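VlsE1 (Borreliella burgdorferi, PDB 1L8W) is a variable surface antigen of the Lyme disease spirochaete, a lipoprotein whose antigenic switching probably helps the bacterium evade the host immune response. Local coordinates at residues Gly158-Ile163 / Ile276-Met281; Glu206-Ala211 / Glu295-Ala300; Ala71-Thr76 / Asp322-Gly327. All coordinates share one frame; numbering follows the deposited sequence.

Interaction 1 (Gly158-Ile163 / Ile276-Met281)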
# COMPACT_ATOMS: atom_id res chain seq x y z
N GLY A 158 8.55 6.76 -0.78
CA GLY A 158 9.04 6.10 -1.98
C GLY A 158 8.07 5.03 -2.45
O GLY A 158 7.84 4.87 -3.65
N ILE A 159 7.50 4.29 -1.52
CA ILE A 159 6.56 3.25 -1.90
C ILE A 159 5.35 3.91 -2.54
O ILE A 159 4.84 3.43 -3.56
CB ILE A 159 6.17 2.39 -0.68
CG1 ILE A 159 7.37 1.55 -0.24
CG2 ILE A 159 4.99 1.47 -1.01
CD1 ILE A 159 7.10 0.67 0.96
N ALA A 160 4.90 5.02 -1.96
CA ALA A 160 3.75 5.75 -2.48
C ALA A 160 4.04 6.31 -3.88
O ALA A 160 3.24 6.15 -4.81
CB ALA A 160 3.38 6.89 -1.53
N LYS A 161 5.19 6.96 -4.03
CA LYS A 161 5.56 7.55 -5.31
C LYS A 161 5.67 6.46 -6.36
O LYS A 161 5.28 6.66 -7.51
CB LYS A 161 6.88 8.31 -5.19
CG LYS A 161 7.36 8.90 -6.49
CD LYS A 161 8.62 9.72 -6.29
CE LYS A 161 9.11 10.32 -7.60
NZ LYS A 161 10.33 11.14 -7.39
N GLY A 162 6.22 5.31 -5.97
CA GLY A 162 6.35 4.22 -6.91
C GLY A 162 4.97 3.83 -7.39
O GLY A 162 4.74 3.67 -8.59
N ILE A 163 4.06 3.67 -6.44
CA ILE A 163 2.68 3.30 -6.75
C ILE A 163 2.02 4.35 -7.64
O ILE A 163 1.30 4.01 -8.58
CB ILE A 163 1.86 3.11 -5.47
CG1 ILE A 163 2.38 1.88 -4.72
CG2 ILE A 163 0.38 2.96 -5.80
CD1 ILE A 163 1.58 1.50 -3.51
N ILE A 276 -2.78 2.37 6.72
CA ILE A 276 -2.51 1.04 7.21
C ILE A 276 -1.65 0.24 6.24
O ILE A 276 -0.63 -0.32 6.64
CB ILE A 276 -3.85 0.29 7.49
CG1 ILE A 276 -4.51 0.90 8.73
CG2 ILE A 276 -3.60 -1.19 7.66
CD1 ILE A 276 -5.82 0.24 9.16
N ALA A 277 -2.04 0.20 4.97
CA ALA A 277 -1.27 -0.56 3.98
C ALA A 277 0.14 -0.00 3.78
O ALA A 277 1.09 -0.77 3.65
CB ALA A 277 -2.01 -0.60 2.64
N LEU A 278 0.26 1.32 3.77
CA LEU A 278 1.57 1.95 3.61
C LEU A 278 2.48 1.65 4.80
O LEU A 278 3.66 1.36 4.63
CB LEU A 278 1.43 3.47 3.47
CG LEU A 278 1.13 4.01 2.07
CD1 LEU A 278 0.68 5.45 2.17
CD2 LEU A 278 2.38 3.88 1.19
N ARG A 279 1.91 1.71 6.00
CA ARG A 279 2.67 1.46 7.22
C ARG A 279 3.14 0.01 7.25
O ARG A 279 4.30 -0.26 7.57
CB ARG A 279 1.81 1.76 8.43
CG ARG A 279 2.47 1.48 9.76
CD ARG A 279 2.81 2.78 10.44
NE ARG A 279 2.77 2.66 11.88
CZ ARG A 279 3.12 3.63 12.71
NH1 ARG A 279 3.54 4.79 12.25
NH2 ARG A 279 3.01 3.43 14.02
N GLY A 280 2.24 -0.90 6.91
CA GLY A 280 2.57 -2.31 6.89
C GLY A 280 3.64 -2.69 5.86
O GLY A 280 4.41 -3.62 6.09
N MSE A 281 3.69 -1.98 4.74
CA MSE A 281 4.68 -2.27 3.70
C MSE A 281 6.03 -1.61 3.95
O MSE A 281 7.07 -2.13 3.55
CB MSE A 281 4.19 -1.80 2.32
CG MSE A 281 2.93 -2.44 1.79
SE MSE A 281 2.50 -1.73 0.00
CE MSE A 281 3.15 -3.16 -1.06
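With chi1 of -70°, I159 sends CG1 to the side of its own backbone N and CG2 anti to that N, and L278 reaches over to it with CG anti to the carbonyl carbon (chi1 -85°). These two branched residues, with A160 and the selenomethionine M281, form an apolar helix-helix contact near the middle of this mostly helical protein. The segments of helices 153-170 and 269-281 cross at 118° with axes 10.7 Å apart, so they meet through a few side-chain ends and not along a long seam. L278 leaves its helix without aiming at the partner, but its CD2 swings in and lies 4.2 Å from I159 CG2 and equally near A160 CB; the side chains of I159 and L278 run alongside each other, head to tail. The two arms of I159 divide the work. CG2 takes the L278 methyl and also approaches M281 SE at 4.2 Å, while CD1, at the end of an extended chain, runs to the C-terminal turn of helix 269-281. All four touching residues are buried: A160 and L278 also both touch I248 of helix 247-252, M281 packs on V309 and L313 of the long helix 294-333, and I159 touches S132 in a loop. The far arm of I159 ends with CD1 4.1 Å from M281 CB and 3.8 Å from the backbone M281 O.

Interaction 2 (Glu206-Ala211 / Glu295-Ala300)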
# COMPACT_ATOMS: atom_id res chain seq x y z
N GLU A 206 -10.23 -2.98 20.60
CA GLU A 206 -11.24 -2.26 19.83
C GLU A 206 -10.69 -1.43 18.67
O GLU A 206 -11.34 -1.32 17.62
CB GLU A 206 -12.05 -1.35 20.75
CG GLU A 206 -12.74 -0.20 20.01
CD GLU A 206 -13.45 0.75 20.95
OE1 GLU A 206 -12.84 1.15 21.95
OE2 GLU A 206 -14.62 1.09 20.67
N ALA A 207 -9.52 -0.83 18.87
CA ALA A 207 -8.92 -0.01 17.82
C ALA A 207 -8.43 -0.89 16.68
O ALA A 207 -8.46 -0.48 15.52
CB ALA A 207 -7.77 0.80 18.39
N ALA A 208 -7.98 -2.10 17.01
CA ALA A 208 -7.50 -3.05 16.00
C ALA A 208 -8.67 -3.53 15.17
O ALA A 208 -8.51 -3.86 14.00
CB ALA A 208 -6.82 -4.25 16.67
N SER A 209 -9.85 -3.57 15.78
CA SER A 209 -11.06 -3.99 15.08
C SER A 209 -11.46 -2.87 14.12
O SER A 209 -11.94 -3.13 13.01
CB SER A 209 -12.18 -4.26 16.09
OG SER A 209 -13.30 -4.90 15.49
N LYS A 210 -11.23 -1.63 14.54
CA LYS A 210 -11.53 -0.46 13.73
C LYS A 210 -10.66 -0.46 12.48
O LYS A 210 -11.14 -0.18 11.38
CB LYS A 210 -11.27 0.82 14.54
CG LYS A 210 -12.16 0.98 15.79
CD LYS A 210 -13.63 0.86 15.42
CE LYS A 210 -14.54 1.11 16.62
NZ LYS A 210 -14.59 2.56 17.00
N ALA A 211 -9.38 -0.80 12.66
CA ALA A 211 -8.43 -0.85 11.55
C ALA A 211 -8.83 -1.93 10.57
O ALA A 211 -8.75 -1.73 9.35
CB ALA A 211 -7.02 -1.11 12.08
N GLU A 295 -1.67 -9.61 22.98
CA GLU A 295 -2.36 -10.87 22.73
C GLU A 295 -3.84 -10.67 22.45
O GLU A 295 -4.47 -11.50 21.81
CB GLU A 295 -2.19 -11.79 23.95
CG GLU A 295 -0.75 -11.88 24.44
CD GLU A 295 -0.45 -10.91 25.58
OE1 GLU A 295 -0.88 -9.73 25.51
OE2 GLU A 295 0.23 -11.33 26.55
N LYS A 296 -4.38 -9.55 22.91
CA LYS A 296 -5.80 -9.27 22.74
C LYS A 296 -6.15 -8.55 21.44
O LYS A 296 -7.28 -8.65 20.96
CB LYS A 296 -6.30 -8.46 23.94
CG LYS A 296 -7.81 -8.24 23.98
CD LYS A 296 -8.26 -7.46 25.22
CE LYS A 296 -7.91 -8.19 26.51
NZ LYS A 296 -8.73 -7.72 27.68
N ALA A 297 -5.18 -7.85 20.86
CA ALA A 297 -5.42 -7.09 19.64
C ALA A 297 -4.48 -7.42 18.47
O ALA A 297 -4.72 -7.00 17.35
CB ALA A 297 -5.35 -5.60 19.95
N GLU A 298 -3.42 -8.18 18.74
CA GLU A 298 -2.44 -8.56 17.72
C GLU A 298 -3.09 -9.11 16.43
O GLU A 298 -2.91 -8.56 15.33
CB GLU A 298 -1.51 -9.63 18.29
CG GLU A 298 -0.25 -9.88 17.49
CD GLU A 298 0.63 -10.92 18.17
OE1 GLU A 298 0.78 -10.86 19.41
OE2 GLU A 298 1.18 -11.80 17.46
N GLY A 299 -3.82 -10.21 16.60
CA GLY A 299 -4.49 -10.87 15.49
C GLY A 299 -5.29 -9.95 14.59
O GLY A 299 -5.22 -10.07 13.37
N ALA A 300 -6.03 -9.03 15.20
CA ALA A 300 -6.86 -8.10 14.45
C ALA A 300 -6.06 -7.09 13.63
O ALA A 300 -6.36 -6.87 12.46
CB ALA A 300 -7.79 -7.37 15.40
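A208 pushes its CB methyl between A297 and A300, one turn apart on the long helix 294-333, and overlaps both methyls and the carbonyl oxygen of the first. This is a small packing of alanine methyls between two parallel helices in the helical fold: the segments run 3° from parallel and their axes lie just 8.2 Å apart. Such closeness depends on the short side chains, since all three methyls point at the opposite helix and the CA atoms of A208 and A300 come within 5.3 Å. A208 CB stands 3.8 Å from A297 CB and 3.5 Å from A300 CB, the latter tight for two methyl groups. The same CB also lies against the carbonyl A297 O, and in return A300 CB approaches the carbonyl of A208, so the methyls of A208 and A300 each meet a carbonyl as well as a methyl. Helix 294-333 is kinked here: the N atoms of G299 and A300 lack bonds to the preceding turn. On the outer side of helix 205-216 a long salt bridge links K210 NZ and E206 OE2; A207 touches K192, and A211 touches A190 and L193, all in a loop. A weak hydrogen bond from S205 to K296 O adds a polar link between the helices. At the edge of the contact, the backbone S209 N lies 4.3 Å from A300 CB.

Interaction 3 (Ala71-Thr76 / Asp322-Gly327); sequences AKLEKT and DAVSSG
V324 presents both methyls to helix 59-80: CG2 faces the end of L73, and CG1 lies next to the methyl of T76. Its chi1 of 172° sets CG1 anti to the backbone N and turns CG2 to the N side, so the fork of the valine opens toward two residues one turn apart. L73 does not start in that direction. Its CG stands anti to the carbonyl carbon (chi1 -70°) and CD1 prolongs the chain, while the other branch, CD2, turns in toward the partner and stops 4.2 Å from V324 CG2. T76 points more directly across the gap and places CG2 4.5 Å from V324 CG1, a light touch at the margin of the contact. Its hydroxyl turns back to its own helix, where OG1 gives a weak hydrogen bond to K72 O at 3.2 Å; the apolar branch is thereby the one offered to the valine. On the other helix S325 does something similar away from the interface: S325 OG donates to D322 O at 2.7 Å, coming in from well off to one side of the carbonyl and tilted out of its plane. That carbonyl also accepts from S326 N, so one oxygen is gripped by a helical bond and a side-chain bond together. Little surface is buried between the segments, and the CA atoms of L73 and V324, the nearest pair, are 8.9 Å apart. The pairing is therefore a light apolar helix-helix contact between the helix near the N-terminal end of the model and the long C-terminal helix 294-333. Beside it, L73 packs on L121 and V122 of helix 106-131, T76 on L118, and E74 forms a salt bridge with K126 of the same helix.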
# COMPACT_ATOMS: atom_id res chain seq x y z
N ALA A 71 10.67 -8.37 -13.34
CA ALA A 71 11.16 -9.48 -14.17
C ALA A 71 10.21 -9.86 -15.30
O ALA A 71 10.62 -10.00 -16.45
CB ALA A 71 11.43 -10.69 -13.29
N LYS A 72 8.93 -10.02 -14.97
CA LYS A 72 7.93 -10.38 -15.96
C LYS A 72 7.76 -9.27 -17.00
O LYS A 72 7.56 -9.53 -18.18
CB LYS A 72 6.58 -10.66 -15.29
CG LYS A 72 6.56 -11.84 -14.33
CD LYS A 72 5.18 -12.02 -13.71
CE LYS A 72 5.12 -13.21 -12.75
NZ LYS A 72 3.78 -13.37 -12.11
N LEU A 73 7.84 -8.02 -16.55
CA LEU A 73 7.70 -6.89 -17.45
C LEU A 73 8.89 -6.80 -18.40
O LEU A 73 8.73 -6.50 -19.58
CB LEU A 73 7.58 -5.59 -16.65
CG LEU A 73 6.27 -5.40 -15.89
CD1 LEU A 73 6.29 -4.06 -15.20
CD2 LEU A 73 5.09 -5.49 -16.86
N GLU A 74 10.08 -7.07 -17.89
CA GLU A 74 11.29 -7.03 -18.71
C GLU A 74 11.28 -8.12 -19.77
O GLU A 74 11.62 -7.86 -20.94
CB GLU A 74 12.52 -7.19 -17.82
CG GLU A 74 12.93 -5.89 -17.15
CD GLU A 74 13.81 -6.11 -15.94
OE1 GLU A 74 14.49 -7.16 -15.88
OE2 GLU A 74 13.82 -5.24 -15.04
N LYS A 75 10.89 -9.32 -19.38
CA LYS A 75 10.83 -10.43 -20.32
C LYS A 75 9.79 -10.17 -21.41
O LYS A 75 10.04 -10.39 -22.60
CB LYS A 75 10.49 -11.73 -19.60
CG LYS A 75 10.48 -12.91 -20.53
CD LYS A 75 10.90 -14.18 -19.85
CE LYS A 75 11.38 -15.18 -20.90
NZ LYS A 75 10.42 -15.29 -22.04
N THR A 76 8.62 -9.70 -21.00
CA THR A 76 7.56 -9.39 -21.95
C THR A 76 8.08 -8.34 -22.94
O THR A 76 7.80 -8.41 -24.13
CB THR A 76 6.30 -8.85 -21.23
OG1 THR A 76 5.58 -9.94 -20.65
CG2 THR A 76 5.41 -8.09 -22.19
N ASP A 322 -3.95 -5.38 -17.09
CA ASP A 322 -4.81 -4.83 -18.13
C ASP A 322 -4.05 -3.86 -19.03
O ASP A 322 -4.23 -3.87 -20.24
CB ASP A 322 -6.01 -4.12 -17.52
CG ASP A 322 -6.96 -5.08 -16.82
OD1 ASP A 322 -7.18 -6.20 -17.33
OD2 ASP A 322 -7.51 -4.69 -15.77
N ALA A 323 -3.22 -3.01 -18.44
CA ALA A 323 -2.44 -2.05 -19.22
C ALA A 323 -1.66 -2.77 -20.32
O ALA A 323 -1.63 -2.34 -21.48
CB ALA A 323 -1.49 -1.28 -18.32
N VAL A 324 -1.02 -3.88 -19.95
CA VAL A 324 -0.23 -4.67 -20.87
C VAL A 324 -1.09 -5.37 -21.91
O VAL A 324 -0.78 -5.33 -23.11
CB VAL A 324 0.61 -5.74 -20.10
CG1 VAL A 324 1.29 -6.69 -21.07
CG2 VAL A 324 1.66 -5.04 -19.25
N SER A 325 -2.16 -6.02 -21.46
CA SER A 325 -3.05 -6.73 -22.37
C SER A 325 -3.59 -5.83 -23.48
O SER A 325 -3.51 -6.17 -24.66
CB SER A 325 -4.22 -7.33 -21.59
OG SER A 325 -4.96 -6.32 -20.94
N SER A 326 -4.14 -4.68 -23.11
CA SER A 326 -4.69 -3.75 -24.08
C SER A 326 -3.59 -3.23 -25.00
O SER A 326 -3.84 -2.83 -26.13
CB SER A 326 -5.38 -2.57 -23.38
OG SER A 326 -4.46 -1.73 -22.71
N GLY A 327 -2.35 -3.23 -24.50
CA GLY A 327 -1.24 -2.77 -25.30
C GLY A 327 -0.88 -3.84 -26.32
O GLY A 327 -0.68 -3.55 -27.50

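The three contacts are spread along the helical body, with interaction 1 near its middle, its centre about 4 Å from that of the chain. Interactions 2 and 3 lie on opposite sides of the chain's centre, their own centres about 39 Å apart, yet both use the long helix 294-333, which spans the distance between them. Interaction 1 is about 21 Å from interaction 2, centre to centre, and the two join directly where I276 CD1 packs 3.4 Å from A211 CB. The nearest atoms of interactions 1 and 3 are about 10 Å apart, without touching. Along the chain interactions 1 and 2 interleave, and both are enclosed by the loop that interaction 3 closes.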